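Putative Nitroreductase (Desulfovibrio desulfuricans subsp. desulfuricans str. G20, PDB 3E39) binds FMN and is probably an oxidoreductase of the nitroreductase family. Local coordinates at residues G118-G123 and A148-H153; R32-A37 and Q106-A111; I39-G44 and G102-N107. All coordinates share one frame; numbering follows the deposited sequence. Where two conformers were deposited one is given.

Interaction 1 of 3, residues G118-G123 and A148-H153; sequences GAVWLG and AIAAGH. With FMN (flavin mononucleotide), chain E.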
# COMPACT_ATOMS: atom_id res chain seq x y z
N GLY A 118 -9.63 -15.38 0.76
CA GLY A 118 -9.29 -14.83 2.07
C GLY A 118 -7.77 -14.78 2.14
O GLY A 118 -7.09 -15.68 1.67
N ALA A 119 -7.24 -13.70 2.69
CA ALA A 119 -5.79 -13.53 2.84
C ALA A 119 -5.42 -12.74 4.07
O ALA A 119 -6.22 -11.98 4.61
CB ALA A 119 -5.18 -12.84 1.60
N VAL A 120 -4.17 -12.93 4.51
CA VAL A 120 -3.62 -12.18 5.61
C VAL A 120 -2.13 -11.83 5.37
O VAL A 120 -1.32 -12.66 4.90
CB VAL A 120 -3.83 -12.88 7.00
CG1 VAL A 120 -3.20 -14.32 7.01
CG2 VAL A 120 -3.27 -12.00 8.12
N TRP A 121 -1.82 -10.56 5.66
CA TRP A 121 -0.48 -10.00 5.58
C TRP A 121 0.25 -10.51 6.80
O TRP A 121 -0.18 -10.27 7.91
CB TRP A 121 -0.60 -8.49 5.68
CG TRP A 121 0.65 -7.68 5.58
CD1 TRP A 121 1.91 -7.99 6.01
CD2 TRP A 121 0.71 -6.35 5.08
NE1 TRP A 121 2.76 -6.93 5.78
CE2 TRP A 121 2.05 -5.92 5.19
CE3 TRP A 121 -0.24 -5.48 4.53
CZ2 TRP A 121 2.47 -4.65 4.77
CZ3 TRP A 121 0.19 -4.21 4.11
CH2 TRP A 121 1.51 -3.82 4.23
N LEU A 122 1.35 -11.24 6.62
CA LEU A 122 2.13 -11.73 7.74
C LEU A 122 3.46 -10.99 7.77
O LEU A 122 4.22 -11.05 6.81
CB LEU A 122 2.37 -13.23 7.63
CG LEU A 122 1.14 -14.14 7.70
CD1 LEU A 122 1.55 -15.62 7.52
CD2 LEU A 122 0.41 -13.96 8.99
N GLY A 123 3.70 -10.25 8.86
CA GLY A 123 4.94 -9.47 9.04
C GLY A 123 5.81 -9.91 10.21
O GLY A 123 6.99 -9.66 10.23
N ALA A 148 4.91 -11.86 4.07
CA ALA A 148 4.38 -13.09 3.48
C ALA A 148 2.87 -12.90 3.45
O ALA A 148 2.32 -12.42 4.40
CB ALA A 148 4.72 -14.33 4.32
N ILE A 149 2.21 -13.27 2.36
CA ILE A 149 0.76 -13.20 2.29
C ILE A 149 0.30 -14.64 2.24
O ILE A 149 0.70 -15.39 1.32
CB ILE A 149 0.22 -12.52 1.03
CG1 ILE A 149 0.79 -11.13 0.88
CG2 ILE A 149 -1.32 -12.42 1.10
CD1 ILE A 149 0.25 -10.40 -0.29
N ALA A 150 -0.48 -15.03 3.24
CA ALA A 150 -1.07 -16.36 3.32
C ALA A 150 -2.46 -16.23 2.75
O ALA A 150 -3.15 -15.26 3.07
CB ALA A 150 -1.15 -16.85 4.79
N ALA A 151 -2.89 -17.19 1.92
CA ALA A 151 -4.18 -17.11 1.26
C ALA A 151 -4.88 -18.46 1.05
O ALA A 151 -4.26 -19.51 1.04
CB ALA A 151 -4.04 -16.37 -0.11
N GLY A 152 -6.18 -18.38 0.82
CA GLY A 152 -7.01 -19.55 0.53
C GLY A 152 -8.46 -19.14 0.41
O GLY A 152 -8.80 -17.95 0.53
N HIS A 153 -9.32 -20.09 0.08
CA HIS A 153 -10.74 -19.80 0.06
C HIS A 153 -11.12 -19.66 1.54
O HIS A 153 -10.67 -20.43 2.40
CB HIS A 153 -11.53 -20.87 -0.71
CG HIS A 153 -11.22 -20.90 -2.17
ND1 HIS A 153 -11.93 -20.17 -3.10
CD2 HIS A 153 -10.23 -21.53 -2.85
CE1 HIS A 153 -11.42 -20.38 -4.30
NE2 HIS A 153 -10.38 -21.20 -4.18
N1 FMN E . -1.72 -10.62 11.17
C2 FMN E . -1.30 -11.79 11.77
O2 FMN E . -2.10 -12.63 12.15
N3 FMN E . 0.05 -12.06 11.91
C4 FMN E . 1.03 -11.19 11.49
O4 FMN E . 2.21 -11.57 11.45
C4A FMN E . 0.62 -9.99 10.90
N5 FMN E . 1.59 -9.10 10.47
C5A FMN E . 1.21 -7.91 9.85
C6 FMN E . 2.20 -7.01 9.44
C7 FMN E . 1.86 -5.81 8.81
C7M FMN E . 2.92 -4.78 8.54
C8 FMN E . 0.49 -5.51 8.61
C8M FMN E . 0.09 -4.24 7.90
C9 FMN E . -0.49 -6.40 9.05
C9A FMN E . -0.14 -7.62 9.67
N10 FMN E . -1.13 -8.54 10.12
C10 FMN E . -0.75 -9.72 10.73
C1' FMN E . -2.58 -8.26 9.98
C2' FMN E . -3.07 -7.22 10.98
O2' FMN E . -3.20 -7.80 12.27
C3' FMN E . -4.42 -6.68 10.52
O3' FMN E . -4.25 -6.06 9.26
C4' FMN E . -5.01 -5.64 11.48
O4' FMN E . -5.27 -6.26 12.72
C5' FMN E . -6.29 -5.06 10.96
O5' FMN E . -7.18 -6.08 10.52
P FMN E . -7.82 -6.18 9.06
O1P FMN E . -6.69 -6.55 8.11
O2P FMN E . -8.92 -7.23 9.11
O3P FMN E . -8.35 -4.81 8.75
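Val120 and Ala150 form the central hydrogen-bonded pair of two antiparallel strands, with Gly118–Gly152 and Leu122–Ala148 as the like pairs on either side. Each exchanges two backbone hydrogen bonds. Side chains pack closely on both faces. On one, Val120 CG1 and Leu122 CD1 approach Ala150 CB to 3.9 and 4.0 Å. On the other, Ala119 CB meets Ile149 CG2 at 3.9 Å. Strand 118-122 is outermost in the four-stranded antiparallel sheet of this nitroreductase-family chain, with strand 143-152 inside it. Along the side of strand 118-122 turned from its partner runs the flavin of FMN. Trp121 O is 2.9 Å from the flavin C10, and Gly123 N gives a hydrogen bond to O4 of 3.3 Å. Trp121 has CG anti to its backbone N (chi1 -178°), which brings one face of the indole against the dimethylbenzene end of the flavin, with methyl C8M 3.5 Å above the ring centre. Leu122 CD2 comes within 3.5 Å of the flavin N3. The pairing stays tight to Gly118–Gly152, where Gly118 N to Gly152 O is 2.7 Å; only beyond it does the contact open, His153 pointing away from strand 118-122, partly exposed, with NE2 weakly hydrogen-bonded to Ala25 O.

Interaction 2 of 3, residues R32-A37 and Q106-A111; sequences RLILEA and QNMLLA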
# COMPACT_ATOMS: atom_id res chain seq x y z
N ARG A 32 -1.78 -15.93 -10.37
CA ARG A 32 -1.25 -15.03 -11.41
C ARG A 32 -1.90 -13.65 -11.33
O ARG A 32 -1.20 -12.61 -11.39
CB ARG A 32 -1.47 -15.63 -12.81
CG ARG A 32 -0.65 -14.89 -13.86
CD ARG A 32 -1.02 -15.32 -15.28
NE ARG A 32 -2.36 -14.86 -15.64
CZ ARG A 32 -2.66 -13.62 -16.04
NH1 ARG A 32 -1.72 -12.69 -16.14
NH2 ARG A 32 -3.92 -13.31 -16.35
N LEU A 33 -3.23 -13.60 -11.21
CA LEU A 33 -3.94 -12.33 -11.10
C LEU A 33 -3.51 -11.54 -9.85
O LEU A 33 -3.38 -10.30 -9.91
CB LEU A 33 -5.45 -12.50 -11.10
CG LEU A 33 -6.02 -12.98 -12.43
CD1 LEU A 33 -7.48 -13.36 -12.25
CD2 LEU A 33 -5.83 -11.90 -13.53
N ILE A 34 -3.27 -12.25 -8.74
CA ILE A 34 -2.83 -11.62 -7.51
C ILE A 34 -1.43 -11.01 -7.72
O ILE A 34 -1.17 -9.86 -7.39
CB ILE A 34 -2.87 -12.58 -6.31
CG1 ILE A 34 -4.33 -12.89 -5.93
CG2 ILE A 34 -2.18 -11.96 -5.10
CD1 ILE A 34 -4.51 -14.12 -5.00
N LEU A 35 -0.54 -11.78 -8.31
CA LEU A 35 0.82 -11.31 -8.55
C LEU A 35 0.81 -10.10 -9.51
O LEU A 35 1.54 -9.14 -9.29
CB LEU A 35 1.68 -12.43 -9.11
CG LEU A 35 2.07 -13.56 -8.15
CD1 LEU A 35 2.72 -14.69 -8.98
CD2 LEU A 35 2.98 -13.08 -7.08
N GLU A 36 -0.04 -10.15 -10.54
CA GLU A 36 -0.17 -9.02 -11.51
C GLU A 36 -0.60 -7.74 -10.81
O GLU A 36 -0.15 -6.64 -11.17
CB GLU A 36 -1.17 -9.37 -12.63
CG GLU A 36 -0.61 -10.31 -13.70
CD GLU A 36 0.46 -9.66 -14.56
OE1 GLU A 36 0.40 -8.43 -14.79
OE2 GLU A 36 1.34 -10.39 -15.04
N ALA A 37 -1.49 -7.87 -9.83
CA ALA A 37 -1.91 -6.72 -9.00
C ALA A 37 -0.69 -6.17 -8.26
O ALA A 37 -0.45 -4.97 -8.19
CB ALA A 37 -3.00 -7.14 -8.01
N GLN A 106 -0.71 -4.45 -0.40
CA GLN A 106 -2.08 -4.00 -0.35
C GLN A 106 -2.85 -4.33 -1.63
O GLN A 106 -3.96 -4.81 -1.54
CB GLN A 106 -2.16 -2.49 -0.05
CG GLN A 106 -3.59 -1.98 0.18
CD GLN A 106 -4.31 -2.61 1.39
OE1 GLN A 106 -3.70 -3.23 2.27
NE2 GLN A 106 -5.62 -2.36 1.47
N ASN A 107 -2.24 -4.11 -2.80
CA ASN A 107 -2.86 -4.48 -4.06
C ASN A 107 -3.18 -5.97 -4.11
O ASN A 107 -4.23 -6.36 -4.57
CB ASN A 107 -1.95 -4.16 -5.25
CG ASN A 107 -2.11 -2.77 -5.78
OD1 ASN A 107 -2.93 -1.97 -5.28
ND2 ASN A 107 -1.34 -2.47 -6.82
N MSE A 108 -2.24 -6.78 -3.64
CA MSE A 108 -2.43 -8.23 -3.62
C MSE A 108 -3.55 -8.67 -2.67
O MSE A 108 -4.32 -9.55 -3.00
CB MSE A 108 -1.10 -8.93 -3.35
CG MSE A 108 -0.18 -8.81 -4.56
SE MSE A 108 1.37 -9.90 -4.51
CE MSE A 108 2.32 -8.84 -3.08
N LEU A 109 -3.67 -8.01 -1.51
CA LEU A 109 -4.75 -8.29 -0.55
C LEU A 109 -6.12 -7.90 -1.15
O LEU A 109 -7.11 -8.61 -0.98
CB LEU A 109 -4.52 -7.54 0.77
CG LEU A 109 -3.33 -7.94 1.64
CD1 LEU A 109 -3.31 -7.05 2.89
CD2 LEU A 109 -3.35 -9.46 1.93
N LEU A 110 -6.16 -6.74 -1.84
CA LEU A 110 -7.38 -6.29 -2.51
C LEU A 110 -7.73 -7.25 -3.67
O LEU A 110 -8.89 -7.62 -3.87
CB LEU A 110 -7.23 -4.85 -3.01
CG LEU A 110 -7.16 -3.79 -1.90
CD1 LEU A 110 -6.83 -2.39 -2.45
CD2 LEU A 110 -8.49 -3.76 -1.10
N ALA A 111 -6.71 -7.67 -4.40
CA ALA A 111 -6.90 -8.61 -5.50
C ALA A 111 -7.43 -9.94 -4.98
O ALA A 111 -8.38 -10.50 -5.57
CB ALA A 111 -5.62 -8.81 -6.29
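The carboxamide of Asn107 and the peptide carbonyl of Ala37 are the flat groups that meet between these helices, and neither lies in the plane of the other. Asn107 ND2 donates to Ala37 O at 3.0 Å, standing 37° out of the carbonyl plane, while the oxygen in turn is tilted 20° from the amide plane of Asn107. The same oxygen is 3.4 Å from Asn107 CB, so it nestles against the inner part of the side chain as well as its tip. At the other end of the amide, OD1 accepts a hydrogen bond from Gln106 NE2 of the second subunit.

Beside this polar point the contact is apolar. Ala37 CB faces Ala111 CB at 3.6 Å, and two such small side chains meeting head-on allow the axes of the two short segments to approach to 8.0 Å, at 145°, a roughly antiparallel packing. Further along, Ile34 crosses the selenomethionine Met108 at about a right angle, with Ile34 CG2 3.7 Å from Met108 CB. In Ile34, CG2 is anti to the backbone N, which carries this methyl to the Met108 side. Helix 94-114 is the long central helix of the nitroreductase fold; Met108 continues from it onto Phe52, Val84 and Ile149 of the sheet.

With ND2 donating to Ala37 O in the last turn of helix 28-39 and OD1 accepting from Gln106 of the second subunit, rotation of the Asn107 amide is restrained and it is settled which end is oxygen and which nitrogen; one buried polar side chain thus joins the internal helix packing to the dimer interface.

Interaction 3 of 3, residues I39-G44 and G102-N107; sequences IWAPSG and GAAVQN. With FMN (flavin mononucleotide), chain G.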
# COMPACT_ATOMS: atom_id res chain seq x y z
N ILE A 39 2.66 -6.39 -9.05
CA ILE A 39 3.68 -5.73 -9.86
C ILE A 39 3.21 -4.37 -10.38
O ILE A 39 4.04 -3.50 -10.70
CB ILE A 39 4.19 -6.61 -11.02
CG1 ILE A 39 3.16 -6.78 -12.11
CG2 ILE A 39 4.70 -7.98 -10.50
CD1 ILE A 39 3.78 -7.46 -13.37
N TRP A 40 1.89 -4.16 -10.44
CA TRP A 40 1.30 -2.89 -10.89
C TRP A 40 1.14 -1.83 -9.78
O TRP A 40 0.69 -0.71 -10.05
CB TRP A 40 0.03 -3.11 -11.73
CG TRP A 40 0.43 -3.47 -13.14
CD1 TRP A 40 0.61 -4.73 -13.64
CD2 TRP A 40 0.84 -2.57 -14.17
NE1 TRP A 40 1.04 -4.66 -14.93
CE2 TRP A 40 1.20 -3.35 -15.28
CE3 TRP A 40 0.90 -1.19 -14.28
CZ2 TRP A 40 1.64 -2.79 -16.47
CZ3 TRP A 40 1.34 -0.63 -15.43
CH2 TRP A 40 1.71 -1.42 -16.54
N ALA A 41 1.52 -2.17 -8.56
CA ALA A 41 1.63 -1.14 -7.53
C ALA A 41 2.72 -0.16 -7.99
O ALA A 41 3.65 -0.54 -8.73
CB ALA A 41 2.03 -1.76 -6.18
N PRO A 42 2.63 1.11 -7.58
CA PRO A 42 3.65 2.09 -7.95
C PRO A 42 4.97 1.92 -7.17
O PRO A 42 5.01 1.27 -6.13
CB PRO A 42 2.98 3.42 -7.58
CG PRO A 42 2.10 3.05 -6.41
CD PRO A 42 1.55 1.70 -6.77
N SER A 43 6.04 2.49 -7.70
CA SER A 43 7.32 2.52 -7.03
C SER A 43 8.02 3.80 -7.43
O SER A 43 7.80 4.35 -8.52
CB SER A 43 8.17 1.29 -7.41
OG SER A 43 8.56 1.29 -8.77
N GLY A 44 8.87 4.30 -6.55
CA GLY A 44 9.67 5.47 -6.88
C GLY A 44 10.52 5.19 -8.13
O GLY A 44 11.06 4.09 -8.31
N GLY A 102 4.71 -2.13 0.68
CA GLY A 102 3.39 -2.03 1.33
C GLY A 102 2.27 -1.85 0.31
O GLY A 102 1.19 -2.49 0.40
N ALA A 103 2.54 -1.01 -0.69
CA ALA A 103 1.53 -0.75 -1.75
C ALA A 103 1.32 -2.01 -2.59
O ALA A 103 0.18 -2.33 -2.98
CB ALA A 103 1.94 0.42 -2.60
N ALA A 104 2.40 -2.75 -2.86
CA ALA A 104 2.31 -4.02 -3.58
C ALA A 104 1.52 -5.06 -2.77
O ALA A 104 0.63 -5.71 -3.30
CB ALA A 104 3.70 -4.57 -3.89
N VAL A 105 1.84 -5.20 -1.48
CA VAL A 105 1.10 -6.13 -0.61
C VAL A 105 -0.40 -5.73 -0.59
O VAL A 105 -1.25 -6.57 -0.76
CB VAL A 105 1.71 -6.25 0.81
CG1 VAL A 105 0.82 -7.09 1.72
CG2 VAL A 105 3.16 -6.81 0.82
N GLN A 106 -0.71 -4.45 -0.40
CA GLN A 106 -2.08 -4.00 -0.35
C GLN A 106 -2.85 -4.33 -1.63
O GLN A 106 -3.96 -4.81 -1.54
CB GLN A 106 -2.16 -2.49 -0.05
CG GLN A 106 -3.59 -1.98 0.18
CD GLN A 106 -4.31 -2.61 1.39
OE1 GLN A 106 -3.70 -3.23 2.27
NE2 GLN A 106 -5.62 -2.36 1.47
N ASN A 107 -2.24 -4.11 -2.80
CA ASN A 107 -2.86 -4.48 -4.06
C ASN A 107 -3.18 -5.97 -4.11
O ASN A 107 -4.23 -6.36 -4.57
CB ASN A 107 -1.95 -4.16 -5.25
CG ASN A 107 -2.11 -2.77 -5.78
OD1 ASN A 107 -2.93 -1.97 -5.28
ND2 ASN A 107 -1.34 -2.47 -6.82
N1 FMN G . 6.04 10.82 -9.09
C2 FMN G . 6.42 12.14 -9.21
O2 FMN G . 6.07 12.74 -10.20
N3 FMN G . 7.14 12.79 -8.24
C4 FMN G . 7.52 12.16 -7.08
O4 FMN G . 7.88 12.84 -6.12
C4A FMN G . 7.16 10.83 -6.93
N5 FMN G . 7.52 10.16 -5.80
C5A FMN G . 7.13 8.85 -5.64
C6 FMN G . 7.53 8.20 -4.48
C7 FMN G . 7.15 6.88 -4.27
C7M FMN G . 7.61 6.13 -3.05
C8 FMN G . 6.38 6.19 -5.21
C8M FMN G . 5.77 4.84 -4.88
C9 FMN G . 6.02 6.84 -6.37
C9A FMN G . 6.39 8.17 -6.61
N10 FMN G . 6.02 8.87 -7.78
C10 FMN G . 6.40 10.17 -7.93
C1' FMN G . 5.17 8.24 -8.85
C2' FMN G . 6.00 7.23 -9.65
O2' FMN G . 6.90 7.90 -10.50
C3' FMN G . 5.06 6.28 -10.39
O3' FMN G . 4.31 5.51 -9.51
C4' FMN G . 5.82 5.35 -11.35
O4' FMN G . 6.47 6.11 -12.35
C5' FMN G . 4.87 4.40 -12.05
O5' FMN G . 3.83 5.11 -12.72
P FMN G . 2.30 4.80 -12.40
O1P FMN G . 1.47 5.48 -13.46
O2P FMN G . 2.04 5.33 -11.00
O3P FMN G . 2.07 3.32 -12.44
O HOH W 1 -1.71 -0.13 -8.94
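Ala41 points its methyl group straight at helix 94-114, where CB settles over the backbone of Ala104, 3.5 Å from Ala104 CA, tighter than usual van der Waals contact. Here the loop that leaves helix 28-39 lies across the long helix of the nitroreductase fold and leads on to the Pro42-Ser43-Gly44 stretch of the FMN pocket. Both neighbouring helix methyls also touch it: Ala103 CB points toward the loop and stops 4.2 Å from Ala41 CB, and Ala104 CB lies alongside at 4.0 Å. Pro42 adds a more distant touch through its CD on Ala103, while its CB faces the other way, 3.1 Å from the ribityl O3' of FMN. Gly44 N comes within 3.4 Å of C8 at the dimethylbenzene end of the flavin. This cofactor is shared between chains, since Ser17, Arg19 and Arg162 of the second subunit are hydrogen-bonded to it. The contact thus sets the helix behind one wall of a site built at the dimer interface.

On the backbone side of Ala41, Asn107 ND2 comes against CA and lies 3.4 Å from N, but both nitrogens are donors and do not bond. ND2 bonds to Ala37 O and to a water, which accepts from it at 3.2 Å and lies 2.7 Å from Trp40 O, to which it can donate; Trp40 O also accepts from Arg15 NH2 of the second subunit.

Overall arrangement
All three contacts are buried. Interactions 2 and 3 both use helix 94-114 and share Asn107, yet one is helix against helix and the other loop against helix; interaction 2 adds to its alanines Ile34, Met108 and one direct side-chain to backbone bond, whereas interaction 3 is alanine packing with polar atoms linked only through water. Interaction 1, nearest the centre of the chain, is strand pairing with regular backbone bonds. It meets the same helix from the sheet side, where Ile149 and Trp121 pack on Leu109 and Val105. Interactions 1 and 3 border two different FMN molecules, whereas interaction 2 lies between helices. All three reach the second subunit.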